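PDB 3TW5: transglutaminase elicitor from Phytophthora sojae, which probably cross-links proteins through glutamine and lysine side chains as a transglutaminase, and acts as a pathogen-associated molecular pattern that elicits innate immunity. Local coordinates for residues Q153-Y165 against V348-S362. The protein carries 1 engineered substitution. Numbering follows the deposited sequence.
Sequences QPMDLKALVSLVY and VGLSYADVSMLLKKS
Leu-157 and Val-164, two helical turns apart on helix 154-165, each divide their two methyl groups between different residues of segment 348-362, a worked example of two helices joined by branched apolar side chains, with no hydrogen bond passing directly between them. The axes of helices 154-165 and 352-362 run roughly antiparallel, at 146°, and come within 9.9 Å of each other. With CG of Leu-157 anti to its carbonyl carbon (chi1 -60°), the isobutyl fork spans two residues one turn apart: CD1 lies 3.5 Å from Ser-362 CB, while CD2 rests 3.7 Å from Leu-358 CB and close to its CD1, the two leucine side chains crossing nearly at a right angle. Val-164 works in the same way at the other end. Its CG1 lies 3.6 Å from Tyr-352 CD1, the two side chains again crossing at about a right angle, and its CG2 leans on both Leu-350 CG and Val-355 CG2.

Between these ends Val-355 sits in the middle of the interface: with CG1 opposite the backbone N (chi1 180°), CG1 faces Val-161 while CG2 touches Val-164 CG2 and Leu-160 CB. Val-161 turns its own CG2 opposite its backbone N, where Leu-359 CD1 meets it at 3.7 Å, across rather than alongside. Just before helix 352-362, Leu-350 extends the apolar surface, its CD2 lying 3.8 Å from Leu-163 CB and its CD1 meeting Leu-160 CD2.

The hydroxyls at the margins find partners outside the pair. Those of Tyr-165 and Tyr-352 bond to the two carboxylate oxygens of Glu-138, which thus links the helices indirectly, and Ser-362 OG bonds to Cys-143 O. Helix 128-137 packs on Tyr-165 and Ser-162, strand 145-147 lies against Leu-358 and Ser-362, and helix 60-67 touches both partners, through Ala-60 at Ala-159 and Tyr-64 at Leu-350.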
loop_
_atom_site.group_PDB
_atom_site.type_symbol
_atom_site.label_atom_id
_atom_site.label_comp_id
_atom_site.label_asym_id
_atom_site.label_seq_id
_atom_site.Cartn_x
_atom_site.Cartn_y
_atom_site.Cartn_z
ATOM N N GLN A 153 -6.561 -21.705 -4.274
ATOM C CA GLN A 153 -5.505 -21.529 -3.289
ATOM C C GLN A 153 -5.668 -20.171 -2.605
ATOM O O GLN A 153 -6.227 -19.249 -3.199
ATOM C CB GLN A 153 -4.130 -21.638 -3.956
ATOM C CG GLN A 153 -3.830 -23.004 -4.587
ATOM C CD GLN A 153 -3.808 -24.147 -3.578
ATOM O OE1 GLN A 153 -4.341 -25.224 -3.836
ATOM N NE2 GLN A 153 -3.191 -23.914 -2.426
ATOM N N PRO A 154 -5.202 -20.045 -1.344
ATOM C CA PRO A 154 -5.242 -18.745 -0.671
ATOM C C PRO A 154 -4.676 -17.634 -1.548
ATOM O O PRO A 154 -5.203 -16.521 -1.563
ATOM C CB PRO A 154 -4.353 -18.968 0.552
ATOM C CG PRO A 154 -4.575 -20.396 0.888
ATOM C CD PRO A 154 -4.743 -21.111 -0.432
ATOM N N MET A 155 -3.625 -17.961 -2.289
ATOM C CA MET A 155 -3.000 -17.034 -3.216
ATOM C C MET A 155 -3.920 -16.647 -4.381
ATOM O O MET A 155 -3.957 -15.483 -4.782
ATOM C CB MET A 155 -1.697 -17.634 -3.734
ATOM C CG MET A 155 -0.849 -16.680 -4.517
ATOM S SD MET A 155 -0.408 -15.249 -3.530
ATOM C CE MET A 155 0.484 -14.351 -4.769
ATOM N N ASP A 156 -4.651 -17.622 -4.920
ATOM C CA ASP A 156 -5.629 -17.366 -5.976
ATOM C C ASP A 156 -6.680 -16.361 -5.504
ATOM O O ASP A 156 -7.063 -15.452 -6.247
ATOM C CB ASP A 156 -6.321 -18.661 -6.409
ATOM C CG ASP A 156 -5.411 -19.588 -7.200
ATOM O OD1 ASP A 156 -4.671 -19.119 -8.092
ATOM O OD2 ASP A 156 -5.463 -20.809 -6.939
ATOM N N LEU A 157 -7.131 -16.533 -4.261
ATOM C CA LEU A 157 -8.123 -15.647 -3.658
ATOM C C LEU A 157 -7.572 -14.245 -3.419
ATOM O O LEU A 157 -8.297 -13.262 -3.557
ATOM C CB LEU A 157 -8.668 -16.245 -2.359
ATOM C CG LEU A 157 -9.364 -17.605 -2.469
ATOM C CD1 LEU A 157 -9.859 -18.056 -1.115
ATOM C CD2 LEU A 157 -10.512 -17.575 -3.468
ATOM N N LYS A 158 -6.289 -14.159 -3.072
ATOM C CA LYS A 158 -5.603 -12.870 -2.962
ATOM C C LYS A 158 -5.616 -12.123 -4.298
ATOM O O LYS A 158 -5.770 -10.904 -4.328
ATOM C CB LYS A 158 -4.165 -13.052 -2.458
ATOM C CG LYS A 158 -4.076 -13.450 -0.994
ATOM C CD LYS A 158 -2.640 -13.589 -0.516
ATOM C CE LYS A 158 -2.606 -13.927 0.970
ATOM N NZ LYS A 158 -1.233 -13.908 1.535
ATOM N N ALA A 159 -5.469 -12.869 -5.394
ATOM C CA ALA A 159 -5.540 -12.314 -6.746
ATOM C C ALA A 159 -6.931 -11.789 -7.063
ATOM O O ALA A 159 -7.082 -10.663 -7.539
ATOM C CB ALA A 159 -5.136 -13.358 -7.772
ATOM N N LEU A 160 -7.939 -12.615 -6.797
ATOM C CA LEU A 160 -9.320 -12.266 -7.097
ATOM C C LEU A 160 -9.783 -11.031 -6.325
ATOM O O LEU A 160 -10.298 -10.087 -6.926
ATOM C CB LEU A 160 -10.253 -13.456 -6.845
ATOM C CG LEU A 160 -10.076 -14.701 -7.723
ATOM C CD1 LEU A 160 -11.056 -15.778 -7.303
ATOM C CD2 LEU A 160 -10.225 -14.378 -9.210
ATOM N N VAL A 161 -9.574 -11.030 -5.008
ATOM C CA VAL A 161 -9.991 -9.908 -4.160
ATOM C C VAL A 161 -9.218 -8.618 -4.471
ATOM O O VAL A 161 -9.769 -7.524 -4.374
ATOM C CB VAL A 161 -9.946 -10.262 -2.641
ATOM C CG1 VAL A 161 -8.518 -10.344 -2.125
ATOM C CG2 VAL A 161 -10.751 -9.260 -1.826
ATOM N N SER A 162 -7.956 -8.751 -4.869
ATOM C CA SER A 162 -7.151 -7.590 -5.237
ATOM C C SER A 162 -7.726 -6.877 -6.459
ATOM O O SER A 162 -7.861 -5.654 -6.456
ATOM C CB SER A 162 -5.692 -7.983 -5.480
ATOM O OG SER A 162 -5.061 -8.341 -4.266
ATOM N N LEU A 163 -8.077 -7.648 -7.487
ATOM C CA LEU A 163 -8.643 -7.093 -8.715
ATOM C C LEU A 163 -10.049 -6.532 -8.492
ATOM O O LEU A 163 -10.447 -5.568 -9.155
ATOM C CB LEU A 163 -8.653 -8.136 -9.832
ATOM C CG LEU A 163 -8.791 -7.599 -11.260
ATOM C CD1 LEU A 163 -7.516 -6.912 -11.716
ATOM C CD2 LEU A 163 -9.166 -8.704 -12.223
ATOM N N VAL A 164 -10.793 -7.138 -7.565
ATOM C CA VAL A 164 -12.096 -6.616 -7.164
ATOM C C VAL A 164 -11.927 -5.183 -6.675
ATOM O O VAL A 164 -12.603 -4.277 -7.158
ATOM C CB VAL A 164 -12.769 -7.485 -6.069
ATOM C CG1 VAL A 164 -13.936 -6.743 -5.416
ATOM C CG2 VAL A 164 -13.248 -8.798 -6.653
ATOM N N TYR A 165 -10.997 -4.986 -5.743
ATOM C CA TYR A 165 -10.723 -3.669 -5.168
ATOM C C TYR A 165 -10.293 -2.641 -6.208
ATOM O O TYR A 165 -10.536 -1.447 -6.038
ATOM C CB TYR A 165 -9.668 -3.781 -4.070
ATOM C CG TYR A 165 -10.231 -4.064 -2.698
ATOM C CD1 TYR A 165 -10.115 -3.126 -1.676
ATOM C CD2 TYR A 165 -10.878 -5.264 -2.420
ATOM C CE1 TYR A 165 -10.625 -3.378 -0.411
ATOM C CE2 TYR A 165 -11.392 -5.525 -1.160
ATOM C CZ TYR A 165 -11.259 -4.578 -0.161
ATOM O OH TYR A 165 -11.767 -4.827 1.090
ATOM N N VAL A 348 -14.856 -6.244 -15.283
ATOM C CA VAL A 348 -14.226 -7.454 -15.829
ATOM C C VAL A 348 -15.116 -8.681 -15.614
ATOM O O VAL A 348 -14.852 -9.752 -16.159
ATOM C CB VAL A 348 -12.795 -7.715 -15.257
ATOM C CG1 VAL A 348 -11.944 -6.453 -15.302
ATOM C CG2 VAL A 348 -12.853 -8.271 -13.844
ATOM N N GLY A 349 -16.167 -8.513 -14.816
ATOM C CA GLY A 349 -17.110 -9.590 -14.540
ATOM C C GLY A 349 -16.833 -10.297 -13.232
ATOM O O GLY A 349 -17.329 -11.399 -12.992
ATOM N N LEU A 350 -16.039 -9.654 -12.384
ATOM C CA LEU A 350 -15.656 -10.221 -11.105
ATOM C C LEU A 350 -16.658 -9.774 -10.045
ATOM O O LEU A 350 -16.734 -8.590 -9.715
ATOM C CB LEU A 350 -14.236 -9.770 -10.756
ATOM C CG LEU A 350 -13.283 -10.631 -9.925
ATOM C CD1 LEU A 350 -13.221 -12.069 -10.401
ATOM C CD2 LEU A 350 -11.905 -10.011 -9.974
ATOM N N SER A 351 -17.439 -10.724 -9.535
ATOM C CA SER A 351 -18.430 -10.445 -8.499
ATOM C C SER A 351 -17.808 -10.528 -7.110
ATOM O O SER A 351 -17.229 -11.554 -6.743
ATOM C CB SER A 351 -19.605 -11.421 -8.595
ATOM O OG SER A 351 -20.420 -11.348 -7.433
ATOM N N TYR A 352 -17.946 -9.450 -6.340
ATOM C CA TYR A 352 -17.441 -9.402 -4.969
ATOM C C TYR A 352 -18.235 -10.334 -4.059
ATOM O O TYR A 352 -17.720 -10.802 -3.045
ATOM C CB TYR A 352 -17.459 -7.964 -4.435
ATOM C CG TYR A 352 -16.903 -7.786 -3.033
ATOM C CD1 TYR A 352 -15.681 -8.353 -2.662
ATOM C CD2 TYR A 352 -17.591 -7.030 -2.084
ATOM C CE1 TYR A 352 -15.168 -8.186 -1.375
ATOM C CE2 TYR A 352 -17.083 -6.854 -0.793
ATOM C CZ TYR A 352 -15.873 -7.435 -0.449
ATOM O OH TYR A 352 -15.367 -7.268 0.818
ATOM N N ALA A 353 -19.484 -10.606 -4.434
ATOM C CA ALA A 353 -20.325 -11.554 -3.711
ATOM C C ALA A 353 -19.726 -12.958 -3.783
ATOM O O ALA A 353 -19.659 -13.662 -2.774
ATOM C CB ALA A 353 -21.740 -11.541 -4.269
ATOM N N ASP A 354 -19.285 -13.344 -4.980
ATOM C CA ASP A 354 -18.646 -14.640 -5.209
ATOM C C ASP A 354 -17.314 -14.751 -4.472
ATOM O O ASP A 354 -17.023 -15.784 -3.867
ATOM C CB ASP A 354 -18.435 -14.886 -6.709
ATOM C CG ASP A 354 -19.731 -15.218 -7.442
ATOM O OD1 ASP A 354 -20.665 -15.764 -6.810
ATOM O OD2 ASP A 354 -19.811 -14.944 -8.663
ATOM N N VAL A 355 -16.522 -13.680 -4.525
ATOM C CA VAL A 355 -15.195 -13.643 -3.905
ATOM C C VAL A 355 -15.286 -13.633 -2.373
ATOM O O VAL A 355 -14.533 -14.344 -1.704
ATOM C CB VAL A 355 -14.352 -12.452 -4.430
ATOM C CG1 VAL A 355 -12.977 -12.424 -3.777
ATOM C CG2 VAL A 355 -14.201 -12.536 -5.937
ATOM N N SER A 356 -16.216 -12.847 -1.828
ATOM C CA SER A 356 -16.456 -12.810 -0.381
ATOM C C SER A 356 -16.790 -14.195 0.161
ATOM O O SER A 356 -16.289 -14.597 1.215
ATOM C CB SER A 356 -17.591 -11.842 -0.039
ATOM O OG SER A 356 -17.311 -10.533 -0.503
ATOM N N MET A 357 -17.637 -14.913 -0.575
ATOM C CA MET A 357 -18.066 -16.263 -0.221
ATOM C C MET A 357 -16.867 -17.200 -0.057
ATOM O O MET A 357 -16.796 -17.962 0.912
ATOM C CB MET A 357 -19.054 -16.788 -1.275
ATOM C CG MET A 357 -19.572 -18.211 -1.053
ATOM S SD MET A 357 -18.548 -19.492 -1.822
ATOM C CE MET A 357 -18.711 -19.073 -3.557
ATOM N N LEU A 358 -15.930 -17.123 -1.001
ATOM C CA LEU A 358 -14.725 -17.953 -0.979
ATOM C C LEU A 358 -13.747 -17.515 0.111
ATOM O O LEU A 358 -13.121 -18.355 0.760
ATOM C CB LEU A 358 -14.042 -17.953 -2.352
ATOM C CG LEU A 358 -14.749 -18.648 -3.523
ATOM C CD1 LEU A 358 -14.020 -18.362 -4.823
ATOM C CD2 LEU A 358 -14.880 -20.153 -3.303
ATOM N N LEU A 359 -13.632 -16.201 0.307
ATOM C CA LEU A 359 -12.788 -15.627 1.357
ATOM C C LEU A 359 -13.209 -16.066 2.760
ATOM O O LEU A 359 -12.359 -16.347 3.607
ATOM C CB LEU A 359 -12.790 -14.098 1.274
ATOM C CG LEU A 359 -11.953 -13.425 0.185
ATOM C CD1 LEU A 359 -12.437 -12.005 -0.031
ATOM C CD2 LEU A 359 -10.468 -13.439 0.523
ATOM N N LYS A 360 -14.520 -16.120 2.997
ATOM C CA LYS A 360 -15.058 -16.522 4.296
ATOM C C LYS A 360 -14.733 -17.981 4.609
ATOM O O LYS A 360 -14.421 -18.320 5.751
ATOM C CB LYS A 360 -16.572 -16.298 4.362
ATOM C CG LYS A 360 -17.140 -16.403 5.772
ATOM C CD LYS A 360 -18.621 -16.747 5.770
ATOM C CE LYS A 360 -19.111 -17.024 7.187
ATOM N NZ LYS A 360 -20.564 -17.342 7.227
ATOM N N LYS A 361 -14.809 -18.832 3.589
ATOM C CA LYS A 361 -14.496 -20.249 3.737
ATOM C C LYS A 361 -13.000 -20.482 3.917
ATOM O O LYS A 361 -12.591 -21.387 4.641
ATOM C CB LYS A 361 -15.010 -21.042 2.535
ATOM C CG LYS A 361 -16.519 -21.173 2.482
ATOM C CD LYS A 361 -16.953 -21.958 1.259
ATOM C CE LYS A 361 -18.459 -22.140 1.239
ATOM N NZ LYS A 361 -18.898 -22.784 -0.024
ATOM N N SER A 362 -12.190 -19.655 3.261
ATOM C CA SER A 362 -10.737 -19.766 3.340
ATOM C C SER A 362 -10.198 -19.396 4.721
ATOM O O SER A 362 -9.287 -20.050 5.233
ATOM C CB SER A 362 -10.082 -18.893 2.277
ATOM O OG SER A 362 -8.733 -19.268 2.084
#